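Mannosephosphate isomerase, putative (Archaeoglobus fulgidus, PDB 1ZX5) probably catalyses the interconversion of D-mannose 6-phosphate and D-fructose 6-phosphate as a zinc-dependent type 1 mannose-6-phosphate isomerase. Local coordinates at residues E38-F42 against S43-S47; M61-L64 against F65-R69; H101-D104 against K105-E108; I243-G247 against V248-L252. All coordinates share one frame; numbering follows the deposited sequence.

Contact 1: residues E38-F42 against S43-S47; sequences ESWEF and SAHTS
At the end of strand 36-41, where the chain leaves the sheet through an ST turn, the indole of Trp-40 lies against Ser-43 and His-45. Its six-membered ring comes edge-on: CE3 of Trp-40 meets OG of Ser-43 at 3.5 Å, near the indole plane, and CZ3 of Trp-40 reaches CB of His-45 at 3.8 Å. The same edge is directed at the imidazole face of His-45 in an offset edge-to-face pair, planes at 90°. NE1 of Trp-40 donates almost in the ring plane to OE1 of Glu-38 (2.8 Å), a bond that helps fix the rotation of the ring; the carboxylate is also held by Arg-18 and Arg-88. An alanine in place of Trp-40 would probably leave the His-45 ring face without the edge that meets it, OE1 of Glu-38 without its indole N-H, and a gap beside Ser-43. In the turn, OG of Ser-43, anti to its own N (chi1 164°), accepts from N of His-45 at 3.0 Å and also bonds O of Arg-48. ND1 of His-45 accepts from N of Ser-47 at 3.2 Å, while NE2 is hydrogen-bonded to Glu-114. This is an ST turn leading out of a buried β-strand, with the edge of a strand tryptophan set against it.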
loop_
_atom_site.group_PDB
_atom_site.type_symbol
_atom_site.label_atom_id
_atom_site.label_comp_id
_atom_site.label_asym_id
_atom_site.label_seq_id
_atom_site.Cartn_x
_atom_site.Cartn_y
_atom_site.Cartn_z
ATOM N N GLU A 38 -3.869 10.411 2.528
ATOM C CA GLU A 38 -2.782 9.437 2.429
ATOM C C GLU A 38 -1.656 9.719 3.403
ATOM O O GLU A 38 -1.384 10.864 3.735
ATOM C CB GLU A 38 -2.208 9.381 1.003
ATOM C CG GLU A 38 -3.285 9.452 -0.096
ATOM C CD GLU A 38 -2.737 9.279 -1.500
ATOM O OE1 GLU A 38 -1.596 8.769 -1.654
ATOM O OE2 GLU A 38 -3.459 9.663 -2.451
ATOM N N SER A 39 -1.015 8.649 3.860
ATOM C CA SER A 39 0.263 8.722 4.544
ATOM C C SER A 39 1.199 7.743 3.868
ATOM O O SER A 39 0.897 6.557 3.820
ATOM C CB SER A 39 0.126 8.320 6.013
ATOM O OG SER A 39 1.417 8.214 6.575
ATOM N N TRP A 40 2.330 8.242 3.374
ATOM C CA TRP A 40 3.306 7.443 2.646
ATOM C C TRP A 40 4.374 6.986 3.627
ATOM O O TRP A 40 5.072 7.806 4.234
ATOM C CB TRP A 40 3.912 8.256 1.486
ATOM C CG TRP A 40 2.928 8.536 0.333
ATOM C CD1 TRP A 40 1.562 8.667 0.423
ATOM C CD2 TRP A 40 3.253 8.739 -1.055
ATOM N NE1 TRP A 40 1.024 8.922 -0.820
ATOM C CE2 TRP A 40 2.034 8.966 -1.745
ATOM C CE3 TRP A 40 4.454 8.742 -1.784
ATOM C CZ2 TRP A 40 1.981 9.196 -3.129
ATOM C CZ3 TRP A 40 4.400 8.968 -3.164
ATOM C CH2 TRP A 40 3.173 9.194 -3.819
ATOM N N GLU A 41 4.470 5.670 3.810
ATOM C CA GLU A 41 5.318 5.091 4.840
ATOM C C GLU A 41 6.574 4.516 4.197
ATOM O O GLU A 41 6.503 3.524 3.479
ATOM C CB GLU A 41 4.550 3.996 5.597
ATOM C CG GLU A 41 3.158 4.412 6.118
ATOM C CD GLU A 41 3.224 5.188 7.431
ATOM O OE1 GLU A 41 4.082 4.877 8.272
ATOM O OE2 GLU A 41 2.417 6.109 7.641
ATOM N N PHE A 42 7.723 5.138 4.472
ATOM C CA PHE A 42 9.021 4.742 3.901
ATOM C C PHE A 42 9.029 4.829 2.388
ATOM O O PHE A 42 9.576 3.969 1.702
ATOM C CB PHE A 42 9.475 3.363 4.426
ATOM C CG PHE A 42 9.598 3.332 5.911
ATOM C CD1 PHE A 42 10.639 4.019 6.545
ATOM C CD2 PHE A 42 8.635 2.694 6.689
ATOM C CE1 PHE A 42 10.750 4.033 7.943
ATOM C CE2 PHE A 42 8.739 2.690 8.082
ATOM C CZ PHE A 42 9.801 3.366 8.709
ATOM N N SER A 43 8.414 5.896 1.876
ATOM C CA SER A 43 8.389 6.154 0.452
ATOM C C SER A 43 9.783 6.460 -0.077
ATOM O O SER A 43 10.454 7.372 0.413
ATOM C CB SER A 43 7.463 7.321 0.136
ATOM O OG SER A 43 7.719 7.806 -1.176
ATOM N N ALA A 44 10.204 5.687 -1.077
ATOM C CA ALA A 44 11.342 6.068 -1.907
ATOM C C ALA A 44 10.860 6.527 -3.291
ATOM O O ALA A 44 11.591 6.422 -4.270
ATOM C CB ALA A 44 12.329 4.930 -2.031
ATOM N N HIS A 45 9.625 7.015 -3.370
ATOM C CA HIS A 45 9.110 7.568 -4.611
ATOM C C HIS A 45 9.602 9.008 -4.761
ATOM O O HIS A 45 9.424 9.833 -3.865
ATOM C CB HIS A 45 7.581 7.493 -4.647
ATOM C CG HIS A 45 7.003 7.734 -6.007
ATOM N ND1 HIS A 45 6.833 9.001 -6.531
ATOM C CD2 HIS A 45 6.587 6.872 -6.965
ATOM C CE1 HIS A 45 6.322 8.907 -7.747
ATOM N NE2 HIS A 45 6.162 7.627 -8.032
ATOM N N THR A 46 10.231 9.306 -5.894
ATOM C CA THR A 46 10.877 10.614 -6.106
ATOM C C THR A 46 9.947 11.833 -5.961
ATOM O O THR A 46 10.411 12.920 -5.622
ATOM C CB THR A 46 11.638 10.679 -7.447
ATOM O OG1 THR A 46 10.715 10.493 -8.526
ATOM C CG2 THR A 46 12.707 9.586 -7.504
ATOM N N SER A 47 8.646 11.661 -6.195
ATOM C CA SER A 47 7.709 12.777 -6.047
ATOM C C SER A 47 7.499 13.151 -4.575
ATOM O O SER A 47 7.104 14.277 -4.263
ATOM C CB SER A 47 6.364 12.465 -6.727
ATOM O OG SER A 47 5.617 11.478 -6.007
#

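Contact 2: residues M61-L64 against F65-R69; sequences MIEL and FSKHR
Glu-63 and Lys-67, one helical turn apart, make the ionic part of the contact. In one of the two modelled conformers of Glu-63 their extended side chains run side by side in the same direction, and OE2 of Glu-63 meets NZ of Lys-67 at 3.4 Å, a salt bridge that is long, weak and therefore doubtful. In that conformer the aliphatic parts also touch, CG of Glu-63 lying 3.7 Å from CE of Lys-67. Among the backbone bonds, N of Phe-65 donates to O of Met-61 (2.9 Å), N of Ser-66 to O of Ile-62, and N of Lys-67 to O of Glu-63. This last carbonyl takes a second donor: the chi1 of Ser-66 (63°) folds its hydroxyl back onto the helix, where OG of Ser-66 bonds O of Glu-63 at 3.1 Å. The bond from N of His-68 to O of Leu-64 is weak. Apolar packing is supplied by Leu-64, whose CD1 meets CD2 of the His-68 imidazole at 3.7 Å, the two side chains crossing at about a right angle. One face of the Phe-65 ring is covered by CB of Arg-69. Within the fold, Met-61 and Leu-64 turn this helix onto strands 51-54 and 274-277, while Phe-65 packs edge-to-face on Phe-83.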
loop_
_atom_site.group_PDB
_atom_site.type_symbol
_atom_site.label_atom_id
_atom_site.label_comp_id
_atom_site.label_asym_id
_atom_site.label_seq_id
_atom_site.Cartn_x
_atom_site.Cartn_y
_atom_site.Cartn_z
HETATM N N MSE A 61 14.863 8.378 2.296
HETATM C CA MSE A 61 14.771 6.964 1.890
HETATM C C MSE A 61 15.566 6.704 0.633
HETATM O O MSE A 61 16.032 5.586 0.395
HETATM C CB MSE A 61 13.325 6.545 1.597
HETATM C CG MSE A 61 12.547 6.030 2.759
HETATM SE SE MSE A 61 13.376 4.469 3.592
HETATM C CE MSE A 61 13.323 3.191 2.165
ATOM N N ILE A 62 15.677 7.734 -0.191
ATOM C CA ILE A 62 16.388 7.642 -1.464
ATOM C C ILE A 62 17.898 7.536 -1.205
ATOM O O ILE A 62 18.568 6.685 -1.792
ATOM C CB ILE A 62 15.981 8.806 -2.402
ATOM C CG1 ILE A 62 14.525 8.581 -2.855
ATOM C CG2 ILE A 62 16.953 8.940 -3.591
ATOM C CD1 ILE A 62 13.945 9.668 -3.749
ATOM N N GLU A 63 18.420 8.394 -0.329
ATOM C CA GLU A 63 19.808 8.291 0.097
ATOM C C GLU A 63 20.026 6.928 0.753
ATOM O O GLU A 63 20.915 6.177 0.346
ATOM C CB GLU A 63 20.183 9.430 1.052
ATOM C CG GLU A 63 21.680 9.553 1.332
ATOM C CD GLU A 63 22.032 10.756 2.197
ATOM O OE1 GLU A 63 21.620 11.887 1.858
ATOM O OE2 GLU A 63 22.736 10.575 3.211
ATOM N N LEU A 64 19.187 6.594 1.735
ATOM C CA LEU A 64 19.320 5.312 2.445
ATOM C C LEU A 64 19.433 4.125 1.471
ATOM O O LEU A 64 20.310 3.279 1.618
ATOM C CB LEU A 64 18.169 5.095 3.444
ATOM C CG LEU A 64 18.263 3.802 4.271
ATOM C CD1 LEU A 64 19.328 3.910 5.372
ATOM C CD2 LEU A 64 16.927 3.416 4.856
ATOM N N PHE A 65 18.560 4.093 0.469
ATOM C CA PHE A 65 18.548 2.999 -0.487
ATOM C C PHE A 65 19.784 2.980 -1.406
ATOM O O PHE A 65 20.332 1.915 -1.679
ATOM C CB PHE A 65 17.243 2.980 -1.296
ATOM C CG PHE A 65 17.109 1.785 -2.197
ATOM C CD1 PHE A 65 16.833 0.526 -1.669
ATOM C CD2 PHE A 65 17.277 1.909 -3.568
ATOM C CE1 PHE A 65 16.712 -0.592 -2.499
ATOM C CE2 PHE A 65 17.162 0.798 -4.408
ATOM C CZ PHE A 65 16.870 -0.455 -3.871
ATOM N N SER A 66 20.245 4.139 -1.874
ATOM C CA SER A 66 21.446 4.137 -2.714
ATOM C C SER A 66 22.706 3.702 -1.937
ATOM O O SER A 66 23.586 3.063 -2.505
ATOM C CB SER A 66 21.650 5.475 -3.447
ATOM O OG SER A 66 21.852 6.541 -2.538
ATOM N N LYS A 67 22.764 4.013 -0.644
ATOM C CA LYS A 67 23.910 3.637 0.197
ATOM C C LYS A 67 23.839 2.233 0.804
ATOM O O LYS A 67 24.877 1.642 1.091
ATOM C CB LYS A 67 24.118 4.648 1.323
ATOM C CG LYS A 67 24.552 6.012 0.847
ATOM C CD LYS A 67 24.760 6.977 2.005
ATOM C CE LYS A 67 25.154 8.359 1.469
ATOM N NZ LYS A 67 25.746 9.236 2.524
ATOM N N HIS A 68 22.629 1.704 1.010
ATOM C CA HIS A 68 22.453 0.486 1.818
ATOM C C HIS A 68 21.556 -0.553 1.163
ATOM O O HIS A 68 21.007 -1.446 1.819
ATOM C CB HIS A 68 21.942 0.850 3.218
ATOM C CG HIS A 68 22.878 1.739 3.975
ATOM N ND1 HIS A 68 24.081 1.291 4.479
ATOM C CD2 HIS A 68 22.802 3.054 4.289
ATOM C CE1 HIS A 68 24.700 2.291 5.082
ATOM N NE2 HIS A 68 23.946 3.372 4.982
ATOM N N ARG A 69 21.438 -0.432 -0.147
ATOM C CA ARG A 69 20.567 -1.264 -0.952
ATOM C C ARG A 69 20.690 -2.777 -0.712
ATOM O O ARG A 69 19.678 -3.437 -0.488
ATOM C CB ARG A 69 20.825 -0.920 -2.408
ATOM C CG ARG A 69 20.369 -1.934 -3.368
ATOM C CD ARG A 69 21.097 -1.748 -4.677
ATOM N NE ARG A 69 21.015 -2.984 -5.434
ATOM C CZ ARG A 69 19.888 -3.463 -5.935
ATOM N NH1 ARG A 69 18.753 -2.800 -5.764
ATOM N NH2 ARG A 69 19.896 -4.600 -6.612
#

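Contact 3: residues H101-D104 against K105-E108; sequences HPSD and KAAE. With EDO (1,2-ethanediol), chain D.
O of Ser-103 accepts from N of Ala-107 at 2.8 Å, an almost straight N-H...O bond (165°) that starts the ladder of helix 104-109. The same serine closes the helix end with its side chain: OG of Ser-103 takes the N-H of Ala-106, N to OG 3.1 Å, which makes Ser-103 the N-cap. With chi1 at 60°, OG sits between the serine's backbone N and carbonyl carbon, and from there it faces the first turn, also lying 3.5 Å from CB of Ala-106. Replacing Ser-103 by alanine would probably leave the N-H of Ala-106 without its cap and set the helix start free to fray. One step further, N of Glu-108 bonds O of Asp-104.

Before the cap, Pro-102 lays its ring along the helix. CB of Pro-102 meets CB of Ala-106 at 3.9 Å and CG of Pro-102 meets CB of Ala-107 at 4.1 Å; Val-207 of helix 201-207 packs on both Pro-102 and Ala-106. N of Asp-104, the first of the helix, donates to O2 of a 1,2-ethanediol at 3.1 Å. This molecule, probably from the crystallisation liquor, also makes a weak bond from its O1 to OD1 of Asp-104. That carboxylate oxygen has a firmer partner in N of Gly-116, which ties the helix start to a neighbouring loop.

Two N-H groups of the first turn, those of Asp-104 and Ala-106, are thus met by a diol oxygen and a serine oxygen, and the carboxylate of Asp-104, lying at the positive end of the helix dipole, is likely to be favoured there in its charged form.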
loop_
_atom_site.group_PDB
_atom_site.type_symbol
_atom_site.label_atom_id
_atom_site.label_comp_id
_atom_site.label_asym_id
_atom_site.label_seq_id
_atom_site.Cartn_x
_atom_site.Cartn_y
_atom_site.Cartn_z
ATOM N N HIS A 101 -4.983 0.801 -13.127
ATOM C CA HIS A 101 -3.533 0.867 -13.251
ATOM C C HIS A 101 -3.058 0.095 -14.480
ATOM O O HIS A 101 -3.626 -0.950 -14.808
ATOM C CB HIS A 101 -2.869 0.270 -12.013
ATOM C CG HIS A 101 -3.255 0.947 -10.737
ATOM N ND1 HIS A 101 -3.123 2.307 -10.544
ATOM C CD2 HIS A 101 -3.747 0.451 -9.577
ATOM C CE1 HIS A 101 -3.536 2.622 -9.330
ATOM N NE2 HIS A 101 -3.914 1.513 -8.721
ATOM N N PRO A 102 -1.997 0.595 -15.144
ATOM C CA PRO A 102 -1.366 -0.153 -16.228
ATOM C C PRO A 102 -0.418 -1.253 -15.706
ATOM O O PRO A 102 0.117 -1.146 -14.597
ATOM C CB PRO A 102 -0.554 0.926 -16.953
ATOM C CG PRO A 102 -0.154 1.864 -15.859
ATOM C CD PRO A 102 -1.316 1.886 -14.890
ATOM N N SER A 103 -0.216 -2.297 -16.508
ATOM C CA SER A 103 0.880 -3.242 -16.288
ATOM C C SER A 103 2.217 -2.592 -16.661
ATOM O O SER A 103 2.244 -1.502 -17.238
ATOM C CB SER A 103 0.665 -4.488 -17.139
ATOM O OG SER A 103 0.635 -4.148 -18.516
ATOM N N ASP A 104 3.319 -3.258 -16.332
ATOM C CA ASP A 104 4.654 -2.852 -16.785
ATOM C C ASP A 104 4.712 -2.699 -18.292
ATOM O O ASP A 104 5.272 -1.743 -18.808
ATOM C CB ASP A 104 5.708 -3.884 -16.360
ATOM C CG ASP A 104 6.081 -3.768 -14.895
ATOM O OD1 ASP A 104 5.709 -2.761 -14.240
ATOM O OD2 ASP A 104 6.748 -4.702 -14.392
ATOM N N LYS A 105 4.128 -3.666 -18.982
ATOM C CA LYS A 105 4.068 -3.697 -20.430
ATOM C C LYS A 105 3.274 -2.504 -20.991
ATOM O O LYS A 105 3.722 -1.848 -21.938
ATOM C CB LYS A 105 3.433 -5.022 -20.847
ATOM C CG LYS A 105 3.607 -5.429 -22.289
ATOM C CD LYS A 105 3.313 -6.940 -22.444
ATOM C CE LYS A 105 3.416 -7.412 -23.904
ATOM N NZ LYS A 105 2.427 -6.716 -24.795
ATOM N N ALA A 106 2.101 -2.240 -20.412
ATOM C CA ALA A 106 1.245 -1.136 -20.845
ATOM C C ALA A 106 1.890 0.218 -20.545
ATOM O O ALA A 106 1.850 1.110 -21.379
ATOM C CB ALA A 106 -0.137 -1.231 -20.205
ATOM N N ALA A 107 2.485 0.365 -19.361
ATOM C CA ALA A 107 3.140 1.611 -18.969
ATOM C C ALA A 107 4.302 1.939 -19.929
ATOM O O ALA A 107 4.476 3.092 -20.349
ATOM C CB ALA A 107 3.626 1.535 -17.521
ATOM N N GLU A 108 5.061 0.904 -20.289
ATOM C CA GLU A 108 6.173 1.016 -21.227
ATOM C C GLU A 108 5.698 1.415 -22.632
ATOM O O GLU A 108 6.299 2.270 -23.294
ATOM C CB GLU A 108 6.963 -0.303 -21.260
ATOM C CG GLU A 108 8.004 -0.384 -22.367
ATOM C CD GLU A 108 8.753 -1.711 -22.360
ATOM O OE1 GLU A 108 8.813 -2.374 -23.420
ATOM O OE2 GLU A 108 9.270 -2.099 -21.290
HETATM C C1 EDO D . 3.388 -5.469 -12.254
HETATM O O1 EDO D . 4.059 -4.310 -11.743
HETATM C C2 EDO D . 2.481 -5.021 -13.386
HETATM O O2 EDO D . 2.798 -5.756 -14.574
#

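Contact 4: residues I243-G247 against V248-L252; sequences IKTGG and VMNIL
Thr-245, with chi1 at 59°, carries OG1 between its backbone N and carbonyl carbon, while Asn-250, with chi1 at -74°, swings its side chain back toward the same threonine; the two side chains cross obliquely where the chain reverses. The hydroxyl position serves the turn: OG1 of Thr-245 accepts from N of Gly-247 at 3.1 Å, an ST turn. It is also hydrogen-bonded to the carbonyls of Thr-281 and Asp-282, so one buried oxygen links the turn to the segment just before strand 283-288.

Across the bend, CB of Thr-245 lies 3.5 Å from O of Val-248, and CG2 of Val-248 approaches O of Thr-245, also at 3.5 Å. The side chain of Asn-250 lies against Thr-245. Between the two arms, Gly-246 and Gly-247 both have positive phi, a backbone shape that glycine takes readily, and they let the chain bend sharply. O of Gly-246 accepts from Arg-75, so the bend is held from outside as well, and CG1 of Val-248 folds back against the carbonyl of Gly-247.

Strand 240-244 and strand 250-256 belong to different antiparallel sheets, and the bend carries the chain from one to the other: a glycine-rich ST turn joining two antiparallel sheets, consistent with the jelly-roll β-barrel of the cupin family.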
loop_
_atom_site.group_PDB
_atom_site.type_symbol
_atom_site.label_atom_id
_atom_site.label_comp_id
_atom_site.label_asym_id
_atom_site.label_seq_id
_atom_site.Cartn_x
_atom_site.Cartn_y
_atom_site.Cartn_z
ATOM N N ILE A 243 9.471 -12.844 15.310
ATOM C CA ILE A 243 9.171 -12.600 13.909
ATOM C C ILE A 243 10.437 -12.757 13.070
ATOM O O ILE A 243 11.493 -12.247 13.440
ATOM C CB ILE A 243 8.518 -11.193 13.729
ATOM C CG1 ILE A 243 7.162 -11.154 14.450
ATOM C CG2 ILE A 243 8.372 -10.821 12.230
ATOM C CD1 ILE A 243 6.378 -9.896 14.203
ATOM N N LYS A 244 10.324 -13.479 11.954
ATOM C CA LYS A 244 11.436 -13.674 11.010
ATOM C C LYS A 244 11.247 -12.781 9.800
ATOM O O LYS A 244 10.151 -12.729 9.242
ATOM C CB LYS A 244 11.498 -15.132 10.516
ATOM C CG LYS A 244 11.388 -16.185 11.588
ATOM C CD LYS A 244 12.652 -16.257 12.387
ATOM C CE LYS A 244 12.802 -17.604 13.059
ATOM N NZ LYS A 244 14.173 -17.721 13.649
ATOM N N THR A 245 12.307 -12.098 9.377
ATOM C CA THR A 245 12.249 -11.295 8.153
ATOM C C THR A 245 12.232 -12.155 6.881
ATOM O O THR A 245 11.667 -11.747 5.861
ATOM C CB THR A 245 13.430 -10.300 8.053
ATOM O OG1 THR A 245 14.668 -11.019 8.088
ATOM C CG2 THR A 245 13.393 -9.274 9.189
ATOM N N GLY A 246 12.847 -13.337 6.953
ATOM C CA GLY A 246 13.109 -14.170 5.778
ATOM C C GLY A 246 14.347 -13.715 5.010
ATOM O O GLY A 246 14.553 -14.123 3.869
ATOM N N GLY A 247 15.168 -12.855 5.622
ATOM C CA GLY A 247 16.376 -12.354 4.964
ATOM C C GLY A 247 16.087 -11.403 3.813
ATOM O O GLY A 247 16.910 -11.235 2.921
ATOM N N VAL A 248 14.903 -10.795 3.839
ATOM C CA VAL A 248 14.528 -9.706 2.931
ATOM C C VAL A 248 14.062 -8.498 3.748
ATOM O O VAL A 248 13.752 -8.628 4.939
ATOM C CB VAL A 248 13.397 -10.123 1.941
ATOM C CG1 VAL A 248 13.841 -11.316 1.061
ATOM C CG2 VAL A 248 12.105 -10.442 2.685
HETATM N N MSE A 249 14.012 -7.331 3.108
HETATM C CA MSE A 249 13.439 -6.135 3.719
HETATM C C MSE A 249 11.995 -6.374 4.185
HETATM O O MSE A 249 11.179 -6.953 3.445
HETATM C CB MSE A 249 13.462 -4.986 2.719
HETATM C CG MSE A 249 13.323 -3.608 3.325
HETATM SE SE MSE A 249 13.057 -2.222 1.906
HETATM C CE MSE A 249 11.164 -2.627 1.451
ATOM N N ASN A 250 11.704 -5.944 5.413
ATOM C CA ASN A 250 10.350 -5.934 5.948
ATOM C C ASN A 250 9.970 -4.507 6.369
ATOM O O ASN A 250 10.843 -3.675 6.673
ATOM C CB ASN A 250 10.210 -6.868 7.162
ATOM C CG ASN A 250 10.200 -8.360 6.795
ATOM O OD1 ASN A 250 10.837 -8.810 5.837
ATOM N ND2 ASN A 250 9.496 -9.132 7.583
ATOM N N ILE A 251 8.666 -4.239 6.381
ATOM C CA ILE A 251 8.106 -3.047 7.006
ATOM C C ILE A 251 7.006 -3.541 7.936
ATOM O O ILE A 251 6.217 -4.406 7.570
ATOM C CB ILE A 251 7.568 -2.008 5.956
ATOM C CG1 ILE A 251 8.737 -1.316 5.228
ATOM C CG2 ILE A 251 6.654 -0.951 6.620
ATOM C CD1 ILE A 251 8.340 -0.482 3.998
ATOM N N LEU A 252 6.975 -3.006 9.147
ATOM C CA LEU A 252 5.956 -3.354 10.130
ATOM C C LEU A 252 5.018 -2.176 10.288
ATOM O O LEU A 252 5.468 -1.038 10.398
ATOM C CB LEU A 252 6.600 -3.647 11.500
ATOM C CG LEU A 252 7.721 -4.681 11.572
ATOM C CD1 LEU A 252 8.343 -4.682 12.984
ATOM C CD2 LEU A 252 7.222 -6.087 11.182
#

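Overall arrangement
Contact 1 is the most buried, about 10 Å from the centre of the chain to its own centre, and it relies on aromatic packing beside charged and hydrogen-bonded groups. Contact 2 lies farther out, a helix with an ionic pair on its solvent side and apolar residues on its inner one. The two touch directly, Met-61 and Ile-62 packing on residues 42-46. Phe-42 also meets Ile-251, so contact 1 joins the catalytic part to the cupin part that holds contact 4. Contact 3 touches none of the others and comes nearest to contact 1, about 10 Å between nearest atoms. Both contact 1 and contact 4 use ST turns after a strand, whereas contact 3 uses a serine to begin a helix.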